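Local atomic coordinates of D-alanyl-D-alanine carboxypeptidase (Penicillin binding protein) family protein (Francisella tularensis subsp. tularensis, PDB entry 6OSU), a protein that probably removes the terminal D-alanine from the peptide stems of cell-wall precursors, as a penicillin-binding serine carboxypeptidase of the peptidase S11 family. Residues Met43-Gly48 with Arg184-Tyr188; Ile89-Ala95 with Ile130-Tyr135; Thr228-Ser234 with Phe252-Phe258; Gln354-Ser360 with Val415-Val421. All coordinates share one frame. Residue numbers count along the deposited sequence, not the author numbering.

Contact 1: residues Met43-Gly48 with Arg184-Tyr188; sequences MDYRTG and RSYIY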
loop_
_atom_site.group_PDB
_atom_site.type_symbol
_atom_site.label_atom_id
_atom_site.label_comp_id
_atom_site.label_asym_id
_atom_site.label_seq_id
_atom_site.Cartn_x
_atom_site.Cartn_y
_atom_site.Cartn_z
ATOM N N MET A 43 -0.722 -7.821 0.016
ATOM C CA MET A 43 -0.336 -7.726 1.415
ATOM C C MET A 43 -1.412 -6.991 2.200
ATOM O O MET A 43 -1.977 -6.005 1.719
ATOM C CB MET A 43 1.014 -7.005 1.552
ATOM C CG MET A 43 1.337 -6.518 2.947
ATOM S SD MET A 43 2.832 -5.511 2.993
ATOM C CE MET A 43 4.062 -6.713 2.490
ATOM N N ASP A 44 -1.700 -7.481 3.404
ATOM C CA ASP A 44 -2.597 -6.778 4.309
ATOM C C ASP A 44 -1.857 -5.636 4.994
ATOM O O ASP A 44 -0.689 -5.766 5.371
ATOM C CB ASP A 44 -3.180 -7.735 5.351
ATOM C CG ASP A 44 -4.042 -7.022 6.377
ATOM O OD1 ASP A 44 -3.508 -6.624 7.433
ATOM O OD2 ASP A 44 -5.250 -6.838 6.116
ATOM N N TYR A 45 -2.548 -4.508 5.154
ATOM C CA TYR A 45 -1.878 -3.291 5.598
ATOM C C TYR A 45 -1.533 -3.348 7.081
ATOM O O TYR A 45 -0.412 -3.009 7.479
ATOM C CB TYR A 45 -2.750 -2.073 5.293
ATOM C CG TYR A 45 -2.294 -0.826 6.010
ATOM C CD1 TYR A 45 -1.095 -0.208 5.674
ATOM C CD2 TYR A 45 -3.058 -0.271 7.029
ATOM C CE1 TYR A 45 -0.670 0.926 6.335
ATOM C CE2 TYR A 45 -2.643 0.866 7.693
ATOM C CZ TYR A 45 -1.449 1.460 7.341
ATOM O OH TYR A 45 -1.032 2.589 8.001
ATOM N N ARG A 46 -2.480 -3.774 7.917
ATOM C CA ARG A 46 -2.259 -3.702 9.358
ATOM C C ARG A 46 -1.338 -4.813 9.856
ATOM O O ARG A 46 -0.531 -4.587 10.764
ATOM C CB ARG A 46 -3.598 -3.734 10.094
ATOM C CG ARG A 46 -4.350 -2.412 10.028
ATOM C CD ARG A 46 -5.676 -2.476 10.761
ATOM N NE ARG A 46 -6.594 -3.431 10.148
ATOM C CZ ARG A 46 -7.852 -3.613 10.542
ATOM N NH1 ARG A 46 -8.344 -2.901 11.550
ATOM N NH2 ARG A 46 -8.620 -4.505 9.932
ATOM N N THR A 47 -1.434 -6.011 9.285
ATOM C CA THR A 47 -0.596 -7.111 9.741
ATOM C C THR A 47 0.709 -7.227 8.969
ATOM O O THR A 47 1.642 -7.879 9.453
ATOM C CB THR A 47 -1.339 -8.448 9.630
ATOM O OG1 THR A 47 -1.644 -8.706 8.253
ATOM C CG2 THR A 47 -2.629 -8.431 10.444
ATOM N N GLY A 48 0.798 -6.617 7.789
ATOM C CA GLY A 48 1.911 -6.871 6.905
ATOM C C GLY A 48 1.920 -8.248 6.282
ATOM O O GLY A 48 2.838 -8.557 5.513
ATOM N N ARG A 184 3.172 0.335 2.053
ATOM C CA ARG A 184 2.709 0.206 3.434
ATOM C C ARG A 184 3.314 1.284 4.326
ATOM O O ARG A 184 2.614 1.888 5.147
ATOM C CB ARG A 184 3.040 -1.183 3.975
ATOM C CG ARG A 184 2.506 -1.446 5.372
ATOM C CD ARG A 184 2.820 -2.867 5.830
ATOM N NE ARG A 184 2.192 -3.183 7.112
ATOM C CZ ARG A 184 2.858 -3.460 8.228
ATOM N NH1 ARG A 184 4.185 -3.474 8.229
ATOM N NH2 ARG A 184 2.195 -3.733 9.344
ATOM N N SER A 185 4.616 1.540 4.178
ATOM C CA SER A 185 5.245 2.615 4.939
ATOM C C SER A 185 4.622 3.968 4.602
ATOM O O SER A 185 4.423 4.811 5.487
ATOM C CB SER A 185 6.749 2.628 4.666
ATOM O OG SER A 185 7.391 3.652 5.399
ATOM N N TYR A 186 4.301 4.186 3.325
ATOM C CA TYR A 186 3.709 5.449 2.895
ATOM C C TYR A 186 2.350 5.672 3.552
ATOM O O TYR A 186 2.082 6.751 4.096
ATOM C CB TYR A 186 3.590 5.453 1.370
ATOM C CG TYR A 186 3.530 6.814 0.720
ATOM C CD1 TYR A 186 4.352 7.118 -0.357
ATOM C CD2 TYR A 186 2.637 7.780 1.154
ATOM C CE1 TYR A 186 4.297 8.352 -0.970
ATOM C CE2 TYR A 186 2.576 9.017 0.549
ATOM C CZ TYR A 186 3.409 9.297 -0.512
ATOM O OH TYR A 186 3.354 10.528 -1.121
ATOM N N ILE A 187 1.476 4.660 3.507
ATOM C CA ILE A 187 0.161 4.765 4.140
ATOM C C ILE A 187 0.305 5.133 5.607
ATOM O O ILE A 187 -0.451 5.953 6.141
ATOM C CB ILE A 187 -0.621 3.446 3.995
ATOM C CG1 ILE A 187 -0.566 2.920 2.570
ATOM C CG2 ILE A 187 -2.064 3.637 4.422
ATOM C CD1 ILE A 187 -1.092 3.870 1.610
ATOM N N TYR A 188 1.273 4.521 6.282
ATOM C CA TYR A 188 1.377 4.642 7.728
ATOM C C TYR A 188 1.972 5.984 8.137
ATOM O O TYR A 188 1.428 6.673 9.005
ATOM C CB TYR A 188 2.210 3.481 8.275
ATOM C CG TYR A 188 2.480 3.566 9.753
ATOM C CD1 TYR A 188 1.500 3.230 10.678
ATOM C CD2 TYR A 188 3.717 3.981 10.227
ATOM C CE1 TYR A 188 1.745 3.308 12.036
ATOM C CE2 TYR A 188 3.972 4.062 11.581
ATOM C CZ TYR A 188 2.982 3.726 12.481
ATOM O OH TYR A 188 3.236 3.808 13.830
#

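Contact 2: residues Ile89-Ala95 with Ile130-Tyr135; sequences IPISENA and IALAEY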
loop_
_atom_site.group_PDB
_atom_site.type_symbol
_atom_site.label_atom_id
_atom_site.label_comp_id
_atom_site.label_asym_id
_atom_site.label_seq_id
_atom_site.Cartn_x
_atom_site.Cartn_y
_atom_site.Cartn_z
ATOM N N ILE A 89 8.372 26.306 -5.440
ATOM C CA ILE A 89 9.607 25.762 -6.002
ATOM C C ILE A 89 9.850 26.395 -7.364
ATOM O O ILE A 89 8.926 26.435 -8.189
ATOM C CB ILE A 89 9.548 24.230 -6.121
ATOM C CG1 ILE A 89 9.601 23.597 -4.737
ATOM C CG2 ILE A 89 10.685 23.711 -6.988
ATOM C CD1 ILE A 89 8.410 22.754 -4.454
ATOM N N PRO A 90 11.055 26.884 -7.645
ATOM C CA PRO A 90 11.359 27.354 -8.999
ATOM C C PRO A 90 11.481 26.185 -9.963
ATOM O O PRO A 90 11.966 25.107 -9.609
ATOM C CB PRO A 90 12.694 28.085 -8.827
ATOM C CG PRO A 90 13.331 27.406 -7.648
ATOM C CD PRO A 90 12.201 27.032 -6.728
ATOM N N ILE A 91 11.031 26.405 -11.191
ATOM C CA ILE A 91 11.095 25.398 -12.242
ATOM C C ILE A 91 12.301 25.717 -13.112
ATOM O O ILE A 91 12.317 26.730 -13.821
ATOM C CB ILE A 91 9.807 25.363 -13.072
ATOM C CG1 ILE A 91 8.581 25.294 -12.159
ATOM C CG2 ILE A 91 9.836 24.194 -14.045
ATOM C CD1 ILE A 91 8.531 24.062 -11.286
ATOM N N SER A 92 13.317 24.860 -13.059
ATOM C CA SER A 92 14.469 25.018 -13.931
ATOM C C SER A 92 14.098 24.672 -15.371
ATOM O O SER A 92 13.086 24.019 -15.644
ATOM C CB SER A 92 15.621 24.129 -13.465
ATOM O OG SER A 92 15.262 22.758 -13.517
ATOM N N GLU A 93 14.941 25.123 -16.304
ATOM C CA GLU A 93 14.749 24.733 -17.695
ATOM C C GLU A 93 14.983 23.242 -17.888
ATOM O O GLU A 93 14.390 22.636 -18.788
ATOM C CB GLU A 93 15.664 25.547 -18.610
ATOM C CG GLU A 93 14.930 26.630 -19.386
ATOM C CD GLU A 93 15.793 27.842 -19.670
ATOM O OE1 GLU A 93 16.933 27.665 -20.150
ATOM O OE2 GLU A 93 15.333 28.974 -19.404
ATOM N N ASN A 94 15.832 22.635 -17.056
ATOM C CA ASN A 94 15.998 21.187 -17.101
ATOM C C ASN A 94 14.687 20.483 -16.784
ATOM O O ASN A 94 14.271 19.568 -17.502
ATOM C CB ASN A 94 17.093 20.746 -16.128
ATOM C CG ASN A 94 17.225 19.237 -16.049
ATOM O OD1 ASN A 94 17.571 18.584 -17.033
ATOM N ND2 ASN A 94 16.951 18.676 -14.878
ATOM N N ALA A 95 14.012 20.911 -15.715
ATOM C CA ALA A 95 12.755 20.281 -15.327
ATOM C C ALA A 95 11.686 20.484 -16.393
ATOM O O ALA A 95 11.058 19.520 -16.848
ATOM C CB ALA A 95 12.286 20.833 -13.980
ATOM N N ILE A 130 11.061 16.092 -11.431
ATOM C CA ILE A 130 12.416 16.627 -11.512
ATOM C C ILE A 130 12.522 17.938 -10.742
ATOM O O ILE A 130 13.550 18.223 -10.114
ATOM C CB ILE A 130 12.831 16.789 -12.987
ATOM C CG1 ILE A 130 12.977 15.416 -13.647
ATOM C CG2 ILE A 130 14.121 17.588 -13.113
ATOM C CD1 ILE A 130 13.764 14.424 -12.811
ATOM N N ALA A 131 11.461 18.752 -10.766
ATOM C CA ALA A 131 11.497 20.031 -10.063
ATOM C C ALA A 131 11.553 19.833 -8.554
ATOM O O ALA A 131 12.245 20.578 -7.852
ATOM C CB ALA A 131 10.290 20.884 -10.451
ATOM N N LEU A 132 10.830 18.837 -8.035
ATOM C CA LEU A 132 10.912 18.536 -6.608
ATOM C C LEU A 132 12.273 17.957 -6.245
ATOM O O LEU A 132 12.834 18.287 -5.193
ATOM C CB LEU A 132 9.800 17.567 -6.206
ATOM C CG LEU A 132 8.383 18.135 -6.142
ATOM C CD1 LEU A 132 7.359 17.010 -6.087
ATOM C CD2 LEU A 132 8.236 19.059 -4.946
ATOM N N ALA A 133 12.820 17.098 -7.108
ATOM C CA ALA A 133 14.091 16.447 -6.811
ATOM C C ALA A 133 15.234 17.454 -6.777
ATOM O O ALA A 133 16.065 17.431 -5.862
ATOM C CB ALA A 133 14.369 15.349 -7.836
ATOM N N GLU A 134 15.293 18.345 -7.771
ATOM C CA GLU A 134 16.341 19.361 -7.795
ATOM C C GLU A 134 16.307 20.241 -6.550
ATOM O O GLU A 134 17.358 20.677 -6.069
ATOM C CB GLU A 134 16.212 20.228 -9.048
ATOM C CG GLU A 134 16.533 19.515 -10.354
ATOM C CD GLU A 134 16.476 20.449 -11.554
ATOM O OE1 GLU A 134 15.542 21.278 -11.628
ATOM O OE2 GLU A 134 17.377 20.362 -12.416
ATOM N N TYR A 135 15.116 20.506 -6.011
ATOM C CA TYR A 135 14.999 21.409 -4.871
ATOM C C TYR A 135 15.435 20.736 -3.574
ATOM O O TYR A 135 16.162 21.330 -2.770
ATOM C CB TYR A 135 13.561 21.915 -4.755
ATOM C CG TYR A 135 13.377 22.968 -3.690
ATOM C CD1 TYR A 135 13.549 24.314 -3.983
ATOM C CD2 TYR A 135 13.035 22.618 -2.390
ATOM C CE1 TYR A 135 13.385 25.282 -3.011
ATOM C CE2 TYR A 135 12.869 23.580 -1.411
ATOM C CZ TYR A 135 13.044 24.909 -1.727
ATOM O OH TYR A 135 12.878 25.870 -0.754
HETATM O O HOH W 1 13.290 22.776 -11.466
#

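Contact 3: residues Thr228-Ser234 with Phe252-Phe258; sequences TGNVIES and FPKGDNF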
loop_
_atom_site.group_PDB
_atom_site.type_symbol
_atom_site.label_atom_id
_atom_site.label_comp_id
_atom_site.label_asym_id
_atom_site.label_seq_id
_atom_site.Cartn_x
_atom_site.Cartn_y
_atom_site.Cartn_z
ATOM N N THR A 228 -6.716 23.789 -28.590
ATOM C CA THR A 228 -5.689 24.527 -27.871
ATOM C C THR A 228 -5.832 24.486 -26.357
ATOM O O THR A 228 -4.922 24.947 -25.661
ATOM C CB THR A 228 -5.670 26.001 -28.315
ATOM O OG1 THR A 228 -6.912 26.624 -27.965
ATOM C CG2 THR A 228 -5.456 26.104 -29.814
ATOM N N GLY A 229 -6.934 23.963 -25.824
ATOM C CA GLY A 229 -7.139 24.020 -24.391
ATOM C C GLY A 229 -7.427 25.401 -23.848
ATOM O O GLY A 229 -7.554 25.563 -22.631
ATOM N N ASN A 230 -7.522 26.405 -24.714
ATOM C CA ASN A 230 -7.848 27.753 -24.273
ATOM C C ASN A 230 -9.312 27.838 -23.872
ATOM O O ASN A 230 -10.200 27.351 -24.576
ATOM C CB ASN A 230 -7.552 28.765 -25.378
ATOM C CG ASN A 230 -6.091 29.139 -25.445
ATOM O OD1 ASN A 230 -5.460 29.393 -24.420
ATOM N ND2 ASN A 230 -5.540 29.171 -26.654
ATOM N N VAL A 231 -9.560 28.463 -22.724
ATOM C CA VAL A 231 -10.922 28.645 -22.246
ATOM C C VAL A 231 -11.652 29.627 -23.150
ATOM O O VAL A 231 -11.172 30.740 -23.410
ATOM C CB VAL A 231 -10.915 29.120 -20.787
ATOM C CG1 VAL A 231 -9.818 30.133 -20.590
ATOM C CG2 VAL A 231 -12.262 29.712 -20.407
ATOM N N ILE A 232 -12.810 29.210 -23.645
ATOM C CA ILE A 232 -13.680 30.053 -24.454
ATOM C C ILE A 232 -14.743 30.722 -23.597
ATOM O O ILE A 232 -14.927 31.937 -23.656
ATOM C CB ILE A 232 -14.310 29.220 -25.592
ATOM C CG1 ILE A 232 -13.260 28.912 -26.664
ATOM C CG2 ILE A 232 -15.523 29.918 -26.177
ATOM C CD1 ILE A 232 -13.659 27.791 -27.607
ATOM N N GLU A 233 -15.438 29.941 -22.773
ATOM C CA GLU A 233 -16.444 30.455 -21.854
ATOM C C GLU A 233 -16.044 30.130 -20.422
ATOM O O GLU A 233 -15.718 28.978 -20.110
ATOM C CB GLU A 233 -17.821 29.864 -22.166
ATOM C CG GLU A 233 -18.594 30.625 -23.225
ATOM C CD GLU A 233 -18.903 32.040 -22.791
ATOM O OE1 GLU A 233 -18.861 32.953 -23.644
ATOM O OE2 GLU A 233 -19.178 32.235 -21.587
ATOM N N SER A 234 -16.072 31.147 -19.555
ATOM C CA SER A 234 -15.795 30.924 -18.139
ATOM C C SER A 234 -16.851 30.023 -17.513
ATOM O O SER A 234 -16.522 29.082 -16.782
ATOM C CB SER A 234 -15.719 32.258 -17.394
ATOM O OG SER A 234 -14.457 32.882 -17.571
ATOM N N PHE A 252 -11.426 30.631 -13.946
ATOM C CA PHE A 252 -11.317 30.307 -15.366
ATOM C C PHE A 252 -11.434 31.602 -16.154
ATOM O O PHE A 252 -12.510 31.927 -16.677
ATOM C CB PHE A 252 -12.392 29.309 -15.798
ATOM C CG PHE A 252 -12.359 28.013 -15.043
ATOM C CD1 PHE A 252 -11.509 26.990 -15.432
ATOM C CD2 PHE A 252 -13.187 27.813 -13.951
ATOM C CE1 PHE A 252 -11.482 25.789 -14.741
ATOM C CE2 PHE A 252 -13.165 26.616 -13.259
ATOM C CZ PHE A 252 -12.311 25.603 -13.656
ATOM N N PRO A 253 -10.347 32.377 -16.253
ATOM C CA PRO A 253 -10.398 33.630 -17.024
ATOM C C PRO A 253 -10.688 33.381 -18.495
ATOM O O PRO A 253 -10.945 32.243 -18.890
ATOM C CB PRO A 253 -9.001 34.230 -16.816
ATOM C CG PRO A 253 -8.480 33.574 -15.571
ATOM C CD PRO A 253 -9.045 32.188 -15.592
ATOM N N LYS A 254 -10.658 34.421 -19.320
ATOM C CA LYS A 254 -10.920 34.283 -20.747
ATOM C C LYS A 254 -9.599 34.294 -21.505
ATOM O O LYS A 254 -8.880 35.300 -21.496
ATOM C CB LYS A 254 -11.850 35.391 -21.241
ATOM C CG LYS A 254 -13.269 35.276 -20.694
ATOM C CD LYS A 254 -14.251 36.205 -21.399
ATOM C CE LYS A 254 -14.329 37.565 -20.722
ATOM N NZ LYS A 254 -15.683 38.167 -20.875
ATOM N N GLY A 255 -9.279 33.176 -22.156
ATOM C CA GLY A 255 -8.056 33.043 -22.917
ATOM C C GLY A 255 -6.942 32.299 -22.213
ATOM O O GLY A 255 -5.916 32.015 -22.846
ATOM N N ASP A 256 -7.108 31.978 -20.932
ATOM C CA ASP A 256 -6.093 31.230 -20.201
ATOM C C ASP A 256 -6.000 29.798 -20.714
ATOM O O ASP A 256 -7.012 29.154 -20.998
ATOM C CB ASP A 256 -6.414 31.239 -18.707
ATOM C CG ASP A 256 -5.983 32.524 -18.027
ATOM O OD1 ASP A 256 -5.221 32.448 -17.040
ATOM O OD2 ASP A 256 -6.382 33.611 -18.499
ATOM N N ASN A 257 -4.777 29.296 -20.836
ATOM C CA ASN A 257 -4.558 27.949 -21.341
ATOM C C ASN A 257 -4.684 26.941 -20.209
ATOM O O ASN A 257 -4.040 27.084 -19.165
ATOM C CB ASN A 257 -3.188 27.826 -22.004
ATOM C CG ASN A 257 -2.937 26.438 -22.550
ATOM O OD1 ASN A 257 -3.466 26.067 -23.596
ATOM N ND2 ASN A 257 -2.125 25.660 -21.845
ATOM N N PHE A 258 -5.500 25.916 -20.426
ATOM C CA PHE A 258 -5.747 24.882 -19.433
ATOM C C PHE A 258 -5.416 23.513 -20.008
ATOM O O PHE A 258 -5.743 23.216 -21.162
ATOM C CB PHE A 258 -7.203 24.902 -18.967
ATOM C CG PHE A 258 -7.453 25.786 -17.780
ATOM C CD1 PHE A 258 -7.605 27.153 -17.935
ATOM C CD2 PHE A 258 -7.553 25.244 -16.510
ATOM C CE1 PHE A 258 -7.843 27.966 -16.844
ATOM C CE2 PHE A 258 -7.791 26.052 -15.414
ATOM C CZ PHE A 258 -7.940 27.415 -15.583
#

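Contact 4: residues Gln354-Ser360 with Val415-Val421; sequences QKLTVAS and VVAMNNV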
loop_
_atom_site.group_PDB
_atom_site.type_symbol
_atom_site.label_atom_id
_atom_site.label_comp_id
_atom_site.label_asym_id
_atom_site.label_seq_id
_atom_site.Cartn_x
_atom_site.Cartn_y
_atom_site.Cartn_z
ATOM N N GLN A 354 2.836 -28.565 41.750
ATOM C CA GLN A 354 2.883 -27.259 41.119
ATOM C C GLN A 354 2.197 -27.248 39.748
ATOM O O GLN A 354 1.899 -28.287 39.144
ATOM C CB GLN A 354 4.334 -26.797 40.999
ATOM C CG GLN A 354 5.332 -27.929 40.834
ATOM C CD GLN A 354 6.754 -27.492 41.108
ATOM O OE1 GLN A 354 7.701 -28.243 40.874
ATOM N NE2 GLN A 354 6.914 -26.272 41.607
ATOM N N LYS A 355 1.919 -26.032 39.278
ATOM C CA LYS A 355 1.366 -25.779 37.955
ATOM C C LYS A 355 2.253 -24.774 37.230
ATOM O O LYS A 355 3.012 -24.024 37.851
ATOM C CB LYS A 355 -0.074 -25.241 38.027
ATOM C CG LYS A 355 -1.160 -26.311 38.002
ATOM C CD LYS A 355 -2.114 -26.166 39.183
ATOM C CE LYS A 355 -2.624 -24.736 39.335
ATOM N NZ LYS A 355 -3.360 -24.247 38.135
ATOM N N LEU A 356 2.146 -24.757 35.903
ATOM C CA LEU A 356 2.987 -23.915 35.057
ATOM C C LEU A 356 2.122 -22.991 34.211
ATOM O O LEU A 356 1.262 -23.459 33.455
ATOM C CB LEU A 356 3.886 -24.764 34.155
ATOM C CG LEU A 356 4.773 -23.991 33.173
ATOM C CD1 LEU A 356 5.770 -23.115 33.917
ATOM C CD2 LEU A 356 5.489 -24.936 32.217
ATOM N N THR A 357 2.360 -21.687 34.328
ATOM C CA THR A 357 1.733 -20.680 33.482
ATOM C C THR A 357 2.769 -20.119 32.518
ATOM O O THR A 357 3.911 -19.854 32.905
ATOM C CB THR A 357 1.130 -19.542 34.317
ATOM O OG1 THR A 357 0.076 -20.056 35.139
ATOM C CG2 THR A 357 0.577 -18.444 33.426
ATOM N N VAL A 358 2.366 -19.950 31.258
ATOM C CA VAL A 358 3.229 -19.412 30.219
ATOM C C VAL A 358 2.522 -18.241 29.550
ATOM O O VAL A 358 1.294 -18.126 29.575
ATOM C CB VAL A 358 3.616 -20.481 29.173
ATOM C CG1 VAL A 358 4.337 -21.639 29.839
ATOM C CG2 VAL A 358 2.379 -20.971 28.434
ATOM N N ALA A 359 3.320 -17.364 28.947
ATOM C CA ALA A 359 2.804 -16.188 28.260
ATOM C C ALA A 359 3.908 -15.608 27.390
ATOM O O ALA A 359 5.094 -15.888 27.592
ATOM C CB ALA A 359 2.287 -15.132 29.243
ATOM N N SER A 360 3.498 -14.803 26.411
ATOM C CA SER A 360 4.404 -14.046 25.561
ATOM C C SER A 360 4.021 -12.573 25.600
ATOM O O SER A 360 2.838 -12.230 25.694
ATOM C CB SER A 360 4.375 -14.563 24.114
ATOM O OG SER A 360 5.021 -13.656 23.232
ATOM N N VAL A 415 6.984 -18.926 23.708
ATOM C CA VAL A 415 6.317 -18.621 24.964
ATOM C C VAL A 415 7.297 -18.852 26.108
ATOM O O VAL A 415 8.200 -19.693 26.024
ATOM C CB VAL A 415 5.030 -19.461 25.132
ATOM C CG1 VAL A 415 5.349 -20.863 25.634
ATOM C CG2 VAL A 415 4.051 -18.754 26.040
ATOM N N VAL A 416 7.121 -18.086 27.177
ATOM C CA VAL A 416 8.090 -18.036 28.261
ATOM C C VAL A 416 7.399 -18.398 29.567
ATOM O O VAL A 416 6.182 -18.251 29.714
ATOM C CB VAL A 416 8.758 -16.643 28.338
ATOM C CG1 VAL A 416 8.053 -15.746 29.345
ATOM C CG2 VAL A 416 10.232 -16.773 28.648
ATOM N N ALA A 417 8.191 -18.882 30.522
ATOM C CA ALA A 417 7.651 -19.353 31.791
ATOM C C ALA A 417 7.347 -18.185 32.721
ATOM O O ALA A 417 8.159 -17.265 32.873
ATOM C CB ALA A 417 8.628 -20.321 32.459
ATOM N N MET A 418 6.168 -18.221 33.338
ATOM C CA MET A 418 5.788 -17.248 34.348
ATOM C C MET A 418 5.794 -17.827 35.755
ATOM O O MET A 418 5.618 -17.071 36.716
ATOM C CB MET A 418 4.399 -16.673 34.038
ATOM C CG MET A 418 4.219 -16.183 32.603
ATOM S SD MET A 418 4.394 -14.397 32.403
ATOM C CE MET A 418 6.117 -14.251 31.948
ATOM N N ASN A 419 5.982 -19.137 35.900
ATOM C CA ASN A 419 6.073 -19.817 37.186
ATOM C C ASN A 419 7.450 -20.451 37.342
ATOM O O ASN A 419 8.316 -20.347 36.470
ATOM C CB ASN A 419 4.996 -20.898 37.327
ATOM C CG ASN A 419 3.621 -20.330 37.584
ATOM O OD1 ASN A 419 2.707 -20.517 36.787
ATOM N ND2 ASN A 419 3.461 -19.647 38.714
ATOM N N ASN A 420 7.631 -21.127 38.473
ATOM C CA ASN A 420 8.787 -21.970 38.738
ATOM C C ASN A 420 8.300 -23.383 39.020
ATOM O O ASN A 420 7.242 -23.572 39.627
ATOM C CB ASN A 420 9.597 -21.449 39.936
ATOM C CG ASN A 420 10.500 -20.290 39.573
ATOM O OD1 ASN A 420 11.269 -20.369 38.622
ATOM N ND2 ASN A 420 10.412 -19.205 40.334
ATOM N N VAL A 421 9.063 -24.376 38.571
ATOM C CA VAL A 421 8.805 -25.772 38.900
ATOM C C VAL A 421 10.061 -26.357 39.523
ATOM O O VAL A 421 11.171 -26.146 39.022
ATOM C CB VAL A 421 8.369 -26.591 37.670
ATOM C CG1 VAL A 421 6.917 -26.298 37.344
ATOM C CG2 VAL A 421 9.269 -26.281 36.490
#

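Contact 1: residues Met43-Gly48 with Arg184-Tyr188
Two side chains, one from each segment, account for most of this contact: Y45, just after strand 39-44, and R184, on helix 176-189. R184 is extended as far as its CD and lays its guanidinium against the turn that follows the strand. Its NE donates to Y45 O at 2.6 Å, nearly in line, and its NH2 donates to R46 O at 3.2 Å. Y45 reaches back the other way. I187 CG2 sits over one face of its ring, 4.0 Å from the centroid in a CH-pi contact, while Y45 OH lies 3.4 Å from Y188 CB. Within the turn, T47 N donates to D44 OD1 at 2.8 Å in an Asx motif. In the serine penicillin-recognising fold, helices pack on a central antiparallel sheet, and here the helix packs against the turn that follows strand 39-44. Because the arginine's acceptors are main-chain carbonyls, the polar part of the contact depends on the turn's backbone shape rather than on a partner charge.

Contact 2: residues Ile89-Ala95 with Ile130-Tyr135
The main bump here is I89, which lies across A131, L132 and Y135 of helix 126-137. Its CG2 is 3.6 Å from A131 O and its CD1 3.7 Å from L132 CD2, while its CG1 lies over the face of the Y135 ring, 4.2 Å from the centroid, a CH-pi contact. The short side chain of A131 leaves room for two lesser neighbours: I91 CD1 comes within 3.7 Å of A131 CB, and A95 CB within 4.1 Å of the same A131 CB. At the other end, I130 CG2 packs 3.8 Å from A95 CB. Beside this apolar patch, E134 reaches across to the start of helix 93-96. S92, the N-cap, accepts from A95 N through its OG at 3.1 Å and donates from that OG to E134 OE1 at a very short 2.4 Å, while N94 ND2 donates to E134 OE2 at 3.0 Å. Water 1 bridges P90 O, S92 N and E134 OE1. Both segments belong to the catalytic domain, the I130 side chain about 8 Å from that of K67, the predicted proton acceptor. One carboxylate thus ties a helix cap to a neighbouring helix, its polar bonds flanking an apolar interlock.

Contact 3: residues Thr228-Ser234 with Phe252-Phe258
The two backbones run antiparallel for a short distance, with N230 and N257 forming a single bridge at a CA-CA separation of 4.4 Å. F258 N donates to G229 O at 3.0 Å and V231 N to D256 O at 3.2 Å; a weak bond from G255 N to V231 O, 3.3 Å, follows where the second segment bends. G229 has positive phi, and a CB there would clash with F258 O, so the close approach suits glycine. Such a bridge shows how a few main-chain bonds can close an excursion: the intervening residues hold helix 242-251, and the loop after it leads into strand 258-262. Next to the bridge, I232 and E233 both face K223 in a classic beta bulge, part of the little sheet formed by 223-224 and 231-233. Among the side chains, V231 points into the other segment, its CG1 methyl in tight van der Waals contact with two carbonyl oxygens, P253 O at 2.9 Å and D256 O at 3.0 Å. S234 OG donates to F252 O at a very short 2.3 Å, just after the helix ends. The F252 ring packs on V203, V212 and F224.

Contact 4: residues Gln354-Ser360 with Val415-Val421
This is an antiparallel strand pairing within the five-stranded sheet of the C-terminal domain, where strand 355-359 lies between 340-343 and 409-417. The segments of 355-359 and 415-417 approach to 4.7 Å between axes, with an angle of 141° between their directions. A359 and V416 form a hydrogen-bonded pair: A359 N donates to V416 O at 3.1 Å and V416 N to A359 O at 3.0 Å. V358 and A417 form the adjacent non-hydrogen-bonded pair, their CA atoms 4.7 Å apart. M418 N still donates to T357 O at 2.8 Å, but the next link comes from a side chain: T357 N donates to N419 OD1 at 2.7 Å, so the asparagine takes the place of a backbone carbonyl as the second strand ends.

The side chains separate across the sheet. On the V358 and A417 side, V358 CB meets V415 CG2 at 3.6 Å and L356 CD1 meets A417 CB at 4.3 Å, with F382 and I380 of strand 376-382 adding to the apolar layer. On the side of A359 and V416, A359 CB is 3.9 Å from M418 SD. Past the strands, Q354 lies against V421, OE1 to CB 3.7 Å, while that OE1 also accepts from S422 N. The sheet, ordered 340-343, 355-359, 409-417, 395-403, 376-382, belongs to the beta-rich C-terminal domain of the penicillin-binding protein 5 family.

In the fold
Along the chain the four contacts illustrate a modular build. Contact 2 falls between the two segments of contact 1, and contacts 3 and 4 follow in series. Contacts 1 and 2 both lie in the catalytic domain, with centres about 31 Å apart; contact 1 adjoins the central sheet, contact 2 the helices farther out. Contact 3 closes an excursion of the same catalytic part, its centre about 26 Å from that of contact 2. Contact 4 belongs to a different sheet, in the C-terminal domain, and its centre is about 76 Å from that of contact 3, on the opposite side of the chain's centre. No two contacts touch; they sit in separate parts of an elongated two-domain enzyme.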